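Local coordinates for DUF5625 domain-containing protein (Sulfurospirillum deleyianum, PDB 3NKG) that is of unknown function but folds as an antiparallel beta-sandwich, its family being grouped with galactose-binding-domain-like proteins, some of which bind sugars, at residues A[27-32]-A[139-144]; A[32-37]-A[165-170]; A[97-102]-A[120-125]. One frame throughout, in Å; residues are numbered along the deposited sequence.

The three contacts sample one beta-sandwich. Interactions 1 and 2 share Tyr32 and strand 30-38: interaction 1 pairs the start of this strand with the outermost strand 132-140, interaction 2 with strand 163-169 on its other side. Their centres lie about 13 Å apart, and Ser31 O of the first probably accepts a hydrogen bond from Asn170 N of the second, at 2.9 Å. Interaction 3 belongs to the facing sheet, its centre about 14 Å from that of interaction 2, which it meets where Ile102 CD1 packs on Phe165 CE1 at 3.8 Å. No active site is known. Glycerol, probably from the crystallisation liquor, binds beside interactions 1 and 3.

Interaction 1: residues A[27-32]-A[139-144]; sequences EESWSY and SLDKGK
Ser29 and Lys142 meet where the strand pairing between Trp30-Ser31 and Ser139-Leu140 gives way to loop. The hydroxyl of Ser29, set anti to its own carbonyl carbon (chi1 -63°), receives the backbone N-H of Lys142 in a nearly straight bond, N to OG 2.9 Å with 173° at the hydrogen. The extended side chain of Lys142 runs past the backbone of Glu27 and Glu28, although it is modelled in two conformers and its exact packing is therefore doubtful. Farther along, Trp30 and Leu140 form an antiparallel hydrogen-bonded pair, Leu140 N reaching Trp30 O at 2.9 Å. The side chains of Tyr32 and Leu140 cross at about a right angle, CD1 of the ring lying 4.2 Å from Leu140 CB, while Leu140 O comes to the ring edge. The phenol is held at its far end by a bond from Tyr32 OH to Glu28 O, 2.7 Å long, in the carbonyl plane and on a lone pair, which ties the loop back to the strand. A glycerol, probably from the crystallisation liquor, bonds Ser139 OG and Asp141 OD1. Both segments lie where the chain passes between sheets: residues 27-29 join strand 18-26 to strand 30-38, and the turn at Asp141 and Lys142 joins strand 132-140 to strand 143-151, with Ile26 touching both Tyr32 and Leu140.

Interaction 2: residues A[32-37]-A[165-170]; sequences YHLILQ and FTIYIN
This is antiparallel pairing of two inner strands of a beta-sandwich, 30-38 against 163-169, in the four-stranded sheet that strands 7-11 and 132-140 border. Four backbone bonds join His33 to Tyr168 and Ile35 to Thr166. Leu34, Leu36, Phe165 and Ile167 share the face turned to the other sheet, where Phe147 touches Phe165 and Ile167. There Leu34 and Ile167 lie side by side, CD2 to CG1 3.6 Å, and Leu34 CD1 meets the edge of the Phe165 ring. His33 and Tyr168 occupy the opposite face. His33 CB sits over the phenol ring, 4.0 Å from its centroid in a CH-pi contact, and the two ring planes are inclined at 59°. Asn170 CB covers one face of the imidazole, 3.8 Å from its centroid, while ND1 bonds Thr137 OG1. An alanine at His33 would keep CB over Tyr168 but would probably leave Thr137 OG1 without this mate and open a gap beside Asn170. Ile35 CD1 touches Tyr168 CE2 at 3.7 Å. Thr166 OG1, also bonded to Ser8 OG, donates to Gln37 OE1 at 2.9 Å, from 35° out of the amide carbonyl plane.

Interaction 3: residues A[97-102]-A[120-125]; sequences VVPIKI and LYMTKG
Val98 O is gripped twice by Thr123. The hydroxyl OG1 donates at 2.7 Å, in the carbonyl plane and on a lone pair, while the backbone N, 3.1 Å away, approaches from well above that plane. A chi1 of 77° puts OG1 between the backbone N and carbonyl carbon of Thr123, the crowded position, and from there it reaches across to the neighbouring strand. Thr123 N also makes a weak bond to Tyr121 O, closing an inverse gamma turn centred on Met122. Beyond the turn the pairing is regular: Tyr121 N meets Ile100 O at 2.8 Å, nearly straight at 169°. The Tyr121 ring takes Ile100 O at its edge, and Ile102 CD1 packs obliquely against its CE1 at 3.7 Å. On the other face Pro99 CB lies 4.0 Å from the selenium of Met122, deposited as selenomethionine, and 4.1 Å from Leu120 CD1. The side chain of Met122 bends at chi2 and chi3, and its CE meets Val97 CG1 at 3.8 Å. Pro99 occupies a non-hydrogen-bonded position, where its lack of an N-H costs this pairing nothing. The two segments form the open end of the hairpin 98-107/113-123. Strand 113-123 is outermost in its sheet, strand 143-151 flanks 98-107 on its other side, and Tyr121 and Thr123 touch Ile135 of strand 132-140 in the facing sheet.

Interaction 1: residues A[27-32]-A[139-144]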
loop_
_atom_site.group_PDB
_atom_site.type_symbol
_atom_site.label_atom_id
_atom_site.label_comp_id
_atom_site.label_asym_id
_atom_site.label_seq_id
_atom_site.Cartn_x
_atom_site.Cartn_y
_atom_site.Cartn_z
ATOM N N GLU A 27 -8.628 -10.354 15.552
ATOM C CA GLU A 27 -8.564 -11.031 16.850
ATOM C C GLU A 27 -8.574 -10.055 18.020
ATOM O O GLU A 27 -8.955 -10.415 19.133
ATOM C CB GLU A 27 -7.288 -11.880 16.969
ATOM C CG GLU A 27 -6.819 -12.572 15.690
ATOM C CD GLU A 27 -7.576 -13.858 15.380
ATOM O OE1 GLU A 27 -8.566 -14.172 16.084
ATOM O OE2 GLU A 27 -7.175 -14.557 14.420
ATOM N N GLU A 28 -8.119 -8.832 17.782
ATOM C CA GLU A 28 -7.971 -7.865 18.856
ATOM C C GLU A 28 -8.569 -6.551 18.409
ATOM O O GLU A 28 -8.287 -6.075 17.289
ATOM C CB GLU A 28 -6.482 -7.688 19.201
ATOM C CG GLU A 28 -6.187 -6.910 20.494
ATOM C CD GLU A 28 -4.682 -6.806 20.814
ATOM O OE1 GLU A 28 -3.918 -7.739 20.468
ATOM O OE2 GLU A 28 -4.266 -5.787 21.416
ATOM N N SER A 29 -9.403 -5.964 19.265
ATOM C CA SER A 29 -9.898 -4.623 19.008
ATOM C C SER A 29 -8.727 -3.657 19.143
ATOM O O SER A 29 -8.245 -3.401 20.250
ATOM C CB SER A 29 -11.022 -4.254 19.993
ATOM O OG SER A 29 -12.130 -5.120 19.823
ATOM N N TRP A 30 -8.261 -3.128 18.016
ATOM C CA TRP A 30 -7.141 -2.191 18.037
ATOM C C TRP A 30 -7.100 -1.416 16.713
ATOM O O TRP A 30 -8.045 -1.487 15.905
ATOM C CB TRP A 30 -5.842 -2.970 18.237
ATOM C CG TRP A 30 -4.753 -2.187 18.869
ATOM C CD1 TRP A 30 -3.652 -1.670 18.253
ATOM C CD2 TRP A 30 -4.649 -1.826 20.252
ATOM N NE1 TRP A 30 -2.867 -1.011 19.167
ATOM C CE2 TRP A 30 -3.456 -1.089 20.395
ATOM C CE3 TRP A 30 -5.448 -2.067 21.378
ATOM C CZ2 TRP A 30 -3.038 -0.586 21.635
ATOM C CZ3 TRP A 30 -5.030 -1.560 22.605
ATOM C CH2 TRP A 30 -3.837 -0.826 22.721
ATOM N N SER A 31 -6.023 -0.670 16.478
ATOM C CA SER A 31 -5.882 -0.002 15.194
ATOM C C SER A 31 -4.934 -0.830 14.341
ATOM O O SER A 31 -4.041 -1.518 14.882
ATOM C CB SER A 31 -5.372 1.443 15.331
ATOM O OG SER A 31 -4.105 1.506 15.965
ATOM N N TYR A 32 -5.150 -0.768 13.028
ATOM C CA TYR A 32 -4.427 -1.591 12.062
ATOM C C TYR A 32 -3.970 -0.779 10.889
ATOM O O TYR A 32 -4.734 -0.010 10.315
ATOM C CB TYR A 32 -5.310 -2.711 11.509
ATOM C CG TYR A 32 -5.616 -3.747 12.537
ATOM C CD1 TYR A 32 -6.611 -3.537 13.484
ATOM C CD2 TYR A 32 -4.877 -4.925 12.597
ATOM C CE1 TYR A 32 -6.880 -4.502 14.467
ATOM C CE2 TYR A 32 -5.137 -5.877 13.550
ATOM C CZ TYR A 32 -6.137 -5.663 14.494
ATOM O OH TYR A 32 -6.388 -6.631 15.446
ATOM N N SER A 139 -9.225 1.760 12.948
ATOM C CA SER A 139 -9.571 1.053 14.175
ATOM C C SER A 139 -10.639 0.009 13.878
ATOM O O SER A 139 -11.748 0.364 13.490
ATOM C CB SER A 139 -10.061 2.013 15.269
ATOM O OG SER A 139 -9.025 2.899 15.653
ATOM N N LEU A 140 -10.306 -1.270 14.080
ATOM C CA LEU A 140 -11.255 -2.377 13.878
ATOM C C LEU A 140 -11.496 -3.122 15.193
ATOM O O LEU A 140 -10.545 -3.411 15.936
ATOM C CB LEU A 140 -10.712 -3.361 12.833
ATOM C CG LEU A 140 -10.469 -2.722 11.448
ATOM C CD1 LEU A 140 -9.562 -3.576 10.550
ATOM C CD2 LEU A 140 -11.788 -2.453 10.773
ATOM N N ASP A 141 -12.762 -3.415 15.483
ATOM C CA ASP A 141 -13.102 -4.242 16.619
ATOM C C ASP A 141 -12.909 -5.708 16.262
ATOM O O ASP A 141 -12.975 -6.104 15.084
ATOM C CB ASP A 141 -14.550 -3.991 17.050
ATOM C CG ASP A 141 -14.739 -2.607 17.624
ATOM O OD1 ASP A 141 -13.711 -1.971 17.995
ATOM O OD2 ASP A 141 -15.907 -2.152 17.690
ATOM N N LYS A 142 -12.659 -6.509 17.288
ATOM C CA LYS A 142 -12.595 -7.954 17.150
ATOM C C LYS A 142 -13.826 -8.418 16.399
ATOM O O LYS A 142 -14.934 -8.001 16.700
ATOM C CB LYS A 142 -12.564 -8.622 18.529
ATOM C CG LYS A 142 -11.583 -7.998 19.497
ATOM C CD LYS A 142 -11.389 -8.862 20.733
ATOM C CE LYS A 142 -10.187 -8.396 21.546
ATOM N NZ LYS A 142 -9.681 -9.463 22.467
ATOM N N GLY A 143 -13.632 -9.277 15.412
ATOM C CA GLY A 143 -14.737 -9.762 14.626
ATOM C C GLY A 143 -14.305 -10.239 13.264
ATOM O O GLY A 143 -13.120 -10.418 13.005
ATOM N N LYS A 144 -15.288 -10.425 12.385
ATOM C CA LYS A 144 -15.063 -10.930 11.045
ATOM C C LYS A 144 -15.493 -9.883 10.036
ATOM O O LYS A 144 -16.525 -9.234 10.220
ATOM C CB LYS A 144 -15.874 -12.206 10.817
ATOM C CG LYS A 144 -15.083 -13.337 10.163
ATOM C CD LYS A 144 -15.092 -14.621 11.006
ATOM C CE LYS A 144 -16.438 -15.352 10.943
ATOM N NZ LYS A 144 -16.444 -16.615 11.760
#

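Interaction 2: residues A[32-37]-A[165-170]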
loop_
_atom_site.group_PDB
_atom_site.type_symbol
_atom_site.label_atom_id
_atom_site.label_comp_id
_atom_site.label_asym_id
_atom_site.label_seq_id
_atom_site.Cartn_x
_atom_site.Cartn_y
_atom_site.Cartn_z
ATOM N N TYR A 32 -5.150 -0.768 13.028
ATOM C CA TYR A 32 -4.427 -1.591 12.062
ATOM C C TYR A 32 -3.970 -0.779 10.889
ATOM O O TYR A 32 -4.734 -0.010 10.315
ATOM C CB TYR A 32 -5.310 -2.711 11.509
ATOM C CG TYR A 32 -5.616 -3.747 12.537
ATOM C CD1 TYR A 32 -6.611 -3.537 13.484
ATOM C CD2 TYR A 32 -4.877 -4.925 12.597
ATOM C CE1 TYR A 32 -6.880 -4.502 14.467
ATOM C CE2 TYR A 32 -5.137 -5.877 13.550
ATOM C CZ TYR A 32 -6.137 -5.663 14.494
ATOM O OH TYR A 32 -6.388 -6.631 15.446
ATOM N N HIS A 33 -2.729 -1.000 10.492
ATOM C CA HIS A 33 -2.223 -0.389 9.282
ATOM C C HIS A 33 -2.645 -1.198 8.068
ATOM O O HIS A 33 -2.580 -2.436 8.089
ATOM C CB HIS A 33 -0.694 -0.342 9.313
ATOM C CG HIS A 33 -0.142 0.477 10.430
ATOM N ND1 HIS A 33 -0.608 1.744 10.720
ATOM C CD2 HIS A 33 0.836 0.214 11.330
ATOM C CE1 HIS A 33 0.058 2.226 11.756
ATOM N NE2 HIS A 33 0.935 1.314 12.148
ATOM N N LEU A 34 -3.037 -0.485 7.011
ATOM C CA LEU A 34 -3.297 -1.066 5.700
ATOM C C LEU A 34 -2.218 -0.542 4.762
ATOM O O LEU A 34 -2.040 0.665 4.649
ATOM C CB LEU A 34 -4.654 -0.618 5.168
ATOM C CG LEU A 34 -5.873 -0.813 6.060
ATOM C CD1 LEU A 34 -7.128 -0.617 5.239
ATOM C CD2 LEU A 34 -5.864 -2.196 6.676
ATOM N N ILE A 35 -1.492 -1.440 4.099
ATOM C CA ILE A 35 -0.348 -1.008 3.290
ATOM C C ILE A 35 -0.231 -1.855 2.047
ATOM O O ILE A 35 -0.855 -2.920 1.942
ATOM C CB ILE A 35 0.994 -1.155 4.064
ATOM C CG1 ILE A 35 1.381 -2.623 4.170
ATOM C CG2 ILE A 35 0.917 -0.505 5.479
ATOM C CD1 ILE A 35 2.652 -2.885 4.948
ATOM N N LEU A 36 0.575 -1.391 1.100
ATOM C CA LEU A 36 0.949 -2.228 -0.021
ATOM C C LEU A 36 2.418 -2.560 0.120
ATOM O O LEU A 36 3.241 -1.664 0.391
ATOM C CB LEU A 36 0.727 -1.478 -1.352
ATOM C CG LEU A 36 -0.695 -1.000 -1.604
ATOM C CD1 LEU A 36 -0.726 -0.198 -2.884
ATOM C CD2 LEU A 36 -1.638 -2.173 -1.668
ATOM N N GLN A 37 2.764 -3.826 -0.101
ATOM C CA GLN A 37 4.154 -4.278 -0.078
ATOM C C GLN A 37 4.558 -4.788 -1.448
ATOM O O GLN A 37 3.902 -5.691 -1.996
ATOM C CB GLN A 37 4.337 -5.417 0.925
ATOM C CG GLN A 37 3.992 -5.057 2.359
ATOM C CD GLN A 37 4.261 -6.209 3.314
ATOM O OE1 GLN A 37 3.553 -7.220 3.308
ATOM N NE2 GLN A 37 5.300 -6.070 4.123
ATOM N N PHE A 165 -1.509 -6.486 -0.706
ATOM C CA PHE A 165 -2.251 -5.667 0.246
ATOM C C PHE A 165 -2.127 -6.334 1.616
ATOM O O PHE A 165 -2.443 -7.519 1.778
ATOM C CB PHE A 165 -3.711 -5.542 -0.170
ATOM C CG PHE A 165 -4.570 -4.840 0.831
ATOM C CD1 PHE A 165 -4.659 -3.453 0.838
ATOM C CD2 PHE A 165 -5.310 -5.552 1.742
ATOM C CE1 PHE A 165 -5.458 -2.797 1.762
ATOM C CE2 PHE A 165 -6.119 -4.893 2.678
ATOM C CZ PHE A 165 -6.182 -3.522 2.686
ATOM N N THR A 166 -1.663 -5.577 2.604
ATOM C CA THR A 166 -1.367 -6.151 3.917
ATOM C C THR A 166 -2.019 -5.395 5.085
ATOM O O THR A 166 -2.007 -4.163 5.125
ATOM C CB THR A 166 0.143 -6.270 4.117
ATOM O OG1 THR A 166 0.641 -7.265 3.226
ATOM C CG2 THR A 166 0.484 -6.690 5.543
ATOM N N ILE A 167 -2.599 -6.152 6.017
ATOM C CA ILE A 167 -3.156 -5.596 7.254
ATOM C C ILE A 167 -2.311 -6.076 8.414
ATOM O O ILE A 167 -2.145 -7.291 8.624
ATOM C CB ILE A 167 -4.615 -6.060 7.472
ATOM C CG1 ILE A 167 -5.452 -5.776 6.232
ATOM C CG2 ILE A 167 -5.265 -5.370 8.701
ATOM C CD1 ILE A 167 -6.623 -6.697 6.061
ATOM N N TYR A 168 -1.741 -5.145 9.166
ATOM C CA TYR A 168 -1.060 -5.556 10.387
ATOM C C TYR A 168 -1.331 -4.597 11.550
ATOM O O TYR A 168 -1.670 -3.424 11.356
ATOM C CB TYR A 168 0.444 -5.787 10.150
ATOM C CG TYR A 168 1.246 -4.523 9.942
ATOM C CD1 TYR A 168 2.039 -4.012 10.957
ATOM C CD2 TYR A 168 1.215 -3.843 8.735
ATOM C CE1 TYR A 168 2.783 -2.842 10.777
ATOM C CE2 TYR A 168 1.942 -2.673 8.550
ATOM C CZ TYR A 168 2.729 -2.181 9.573
ATOM O OH TYR A 168 3.458 -1.017 9.395
ATOM N N ILE A 169 -1.188 -5.105 12.769
ATOM C CA ILE A 169 -1.620 -4.358 13.936
ATOM C C ILE A 169 -0.680 -3.182 14.145
ATOM O O ILE A 169 0.516 -3.301 13.900
ATOM C CB ILE A 169 -1.679 -5.263 15.190
ATOM C CG1 ILE A 169 -2.660 -4.697 16.221
ATOM C CG2 ILE A 169 -0.289 -5.462 15.768
ATOM C CD1 ILE A 169 -2.902 -5.603 17.405
ATOM N N ASN A 170 -1.230 -2.035 14.538
ATOM C CA ASN A 170 -0.423 -0.854 14.833
ATOM C C ASN A 170 0.118 -0.912 16.271
ATOM O O ASN A 170 -0.630 -0.722 17.218
ATOM C CB ASN A 170 -1.274 0.396 14.639
ATOM C CG ASN A 170 -0.613 1.656 15.182
ATOM O OD1 ASN A 170 0.615 1.746 15.277
ATOM N ND2 ASN A 170 -1.439 2.646 15.533
#

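Interaction 3: residues A[97-102]-A[120-125]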
loop_
_atom_site.group_PDB
_atom_site.type_symbol
_atom_site.label_atom_id
_atom_site.label_comp_id
_atom_site.label_asym_id
_atom_site.label_seq_id
_atom_site.Cartn_x
_atom_site.Cartn_y
_atom_site.Cartn_z
ATOM N N VAL A 97 0.994 8.127 -8.146
ATOM C CA VAL A 97 -0.219 8.028 -7.344
ATOM C C VAL A 97 -0.937 6.776 -7.781
ATOM O O VAL A 97 -1.124 6.568 -8.964
ATOM C CB VAL A 97 -1.149 9.238 -7.523
ATOM C CG1 VAL A 97 -2.517 8.937 -6.905
ATOM C CG2 VAL A 97 -0.525 10.500 -6.896
ATOM N N VAL A 98 -1.325 5.936 -6.826
ATOM C CA VAL A 98 -2.060 4.704 -7.143
ATOM C C VAL A 98 -3.429 4.687 -6.430
ATOM O O VAL A 98 -3.499 4.517 -5.215
ATOM C CB VAL A 98 -1.247 3.452 -6.752
ATOM C CG1 VAL A 98 -2.054 2.155 -7.028
ATOM C CG2 VAL A 98 0.093 3.434 -7.506
ATOM N N PRO A 99 -4.509 4.890 -7.197
ATOM C CA PRO A 99 -5.868 4.905 -6.639
ATOM C C PRO A 99 -6.274 3.500 -6.297
ATOM O O PRO A 99 -6.219 2.631 -7.161
ATOM C CB PRO A 99 -6.740 5.398 -7.802
ATOM C CG PRO A 99 -5.773 5.937 -8.847
ATOM C CD PRO A 99 -4.484 5.195 -8.646
ATOM N N ILE A 100 -6.673 3.298 -5.051
ATOM C CA ILE A 100 -7.078 2.002 -4.533
ATOM C C ILE A 100 -8.414 2.224 -3.852
ATOM O O ILE A 100 -8.555 3.125 -3.016
ATOM C CB ILE A 100 -6.116 1.525 -3.450
ATOM C CG1 ILE A 100 -4.711 1.325 -4.029
ATOM C CG2 ILE A 100 -6.617 0.224 -2.812
ATOM C CD1 ILE A 100 -4.598 0.136 -4.931
ATOM N N LYS A 101 -9.399 1.412 -4.200
ATOM C CA LYS A 101 -10.678 1.496 -3.523
ATOM C C LYS A 101 -10.813 0.338 -2.554
ATOM O O LYS A 101 -10.733 -0.845 -2.939
ATOM C CB LYS A 101 -11.826 1.504 -4.533
ATOM C CG LYS A 101 -13.197 1.732 -3.921
ATOM C CD LYS A 101 -14.246 1.867 -5.026
ATOM C CE LYS A 101 -15.584 1.314 -4.595
ATOM N NZ LYS A 101 -16.618 1.486 -5.662
ATOM N N ILE A 102 -11.011 0.685 -1.287
ATOM C CA ILE A 102 -11.224 -0.317 -0.251
ATOM C C ILE A 102 -12.647 -0.283 0.278
ATOM O O ILE A 102 -13.127 0.750 0.754
ATOM C CB ILE A 102 -10.252 -0.129 0.931
ATOM C CG1 ILE A 102 -8.811 -0.260 0.445
ATOM C CG2 ILE A 102 -10.512 -1.169 2.043
ATOM C CD1 ILE A 102 -7.801 0.159 1.477
ATOM N N LEU A 120 -12.065 5.548 -1.509
ATOM C CA LEU A 120 -11.091 5.603 -2.584
ATOM C C LEU A 120 -9.879 6.354 -2.035
ATOM O O LEU A 120 -10.018 7.504 -1.621
ATOM C CB LEU A 120 -11.678 6.354 -3.785
ATOM C CG LEU A 120 -10.687 6.681 -4.914
ATOM C CD1 LEU A 120 -10.182 5.363 -5.552
ATOM C CD2 LEU A 120 -11.348 7.585 -5.952
ATOM N N TYR A 121 -8.719 5.687 -1.976
ATOM C CA TYR A 121 -7.483 6.320 -1.530
ATOM C C TYR A 121 -6.608 6.634 -2.725
ATOM O O TYR A 121 -6.290 5.742 -3.505
ATOM C CB TYR A 121 -6.695 5.411 -0.583
ATOM C CG TYR A 121 -7.462 5.082 0.670
ATOM C CD1 TYR A 121 -8.288 3.949 0.728
ATOM C CD2 TYR A 121 -7.411 5.924 1.777
ATOM C CE1 TYR A 121 -9.028 3.656 1.870
ATOM C CE2 TYR A 121 -8.155 5.632 2.938
ATOM C CZ TYR A 121 -8.946 4.495 2.973
ATOM O OH TYR A 121 -9.678 4.199 4.101
HETATM N N MSE A 122 -6.227 7.903 -2.857
HETATM C CA MSE A 122 -5.216 8.313 -3.807
HETATM C C MSE A 122 -3.828 8.103 -3.174
HETATM O O MSE A 122 -3.155 9.052 -2.734
HETATM C CB MSE A 122 -5.442 9.779 -4.189
HETATM C CG MSE A 122 -6.877 10.035 -4.659
HETATM SE SE MSE A 122 -7.375 9.007 -6.287
HETATM C CE MSE A 122 -6.187 9.915 -7.410
ATOM N N THR A 123 -3.400 6.855 -3.110
ATOM C CA THR A 123 -2.188 6.541 -2.344
ATOM C C THR A 123 -0.947 7.175 -2.984
ATOM O O THR A 123 -0.874 7.383 -4.230
ATOM C CB THR A 123 -1.995 5.035 -2.207
ATOM O OG1 THR A 123 -1.497 4.497 -3.431
ATOM C CG2 THR A 123 -3.340 4.354 -1.863
ATOM N N LYS A 124 0.030 7.495 -2.142
ATOM C CA LYS A 124 1.244 8.131 -2.620
ATOM C C LYS A 124 2.335 7.909 -1.592
ATOM O O LYS A 124 2.070 7.542 -0.453
ATOM C CB LYS A 124 1.025 9.634 -2.782
ATOM C CG LYS A 124 0.490 10.286 -1.497
ATOM C CD LYS A 124 0.474 11.803 -1.597
ATOM C CE LYS A 124 -0.150 12.392 -0.338
ATOM N NZ LYS A 124 -0.429 13.842 -0.480
ATOM N N GLY A 125 3.573 8.139 -1.997
ATOM C CA GLY A 125 4.629 8.192 -1.019
ATOM C C GLY A 125 5.218 6.849 -0.641
ATOM O O GLY A 125 4.843 5.767 -1.112
#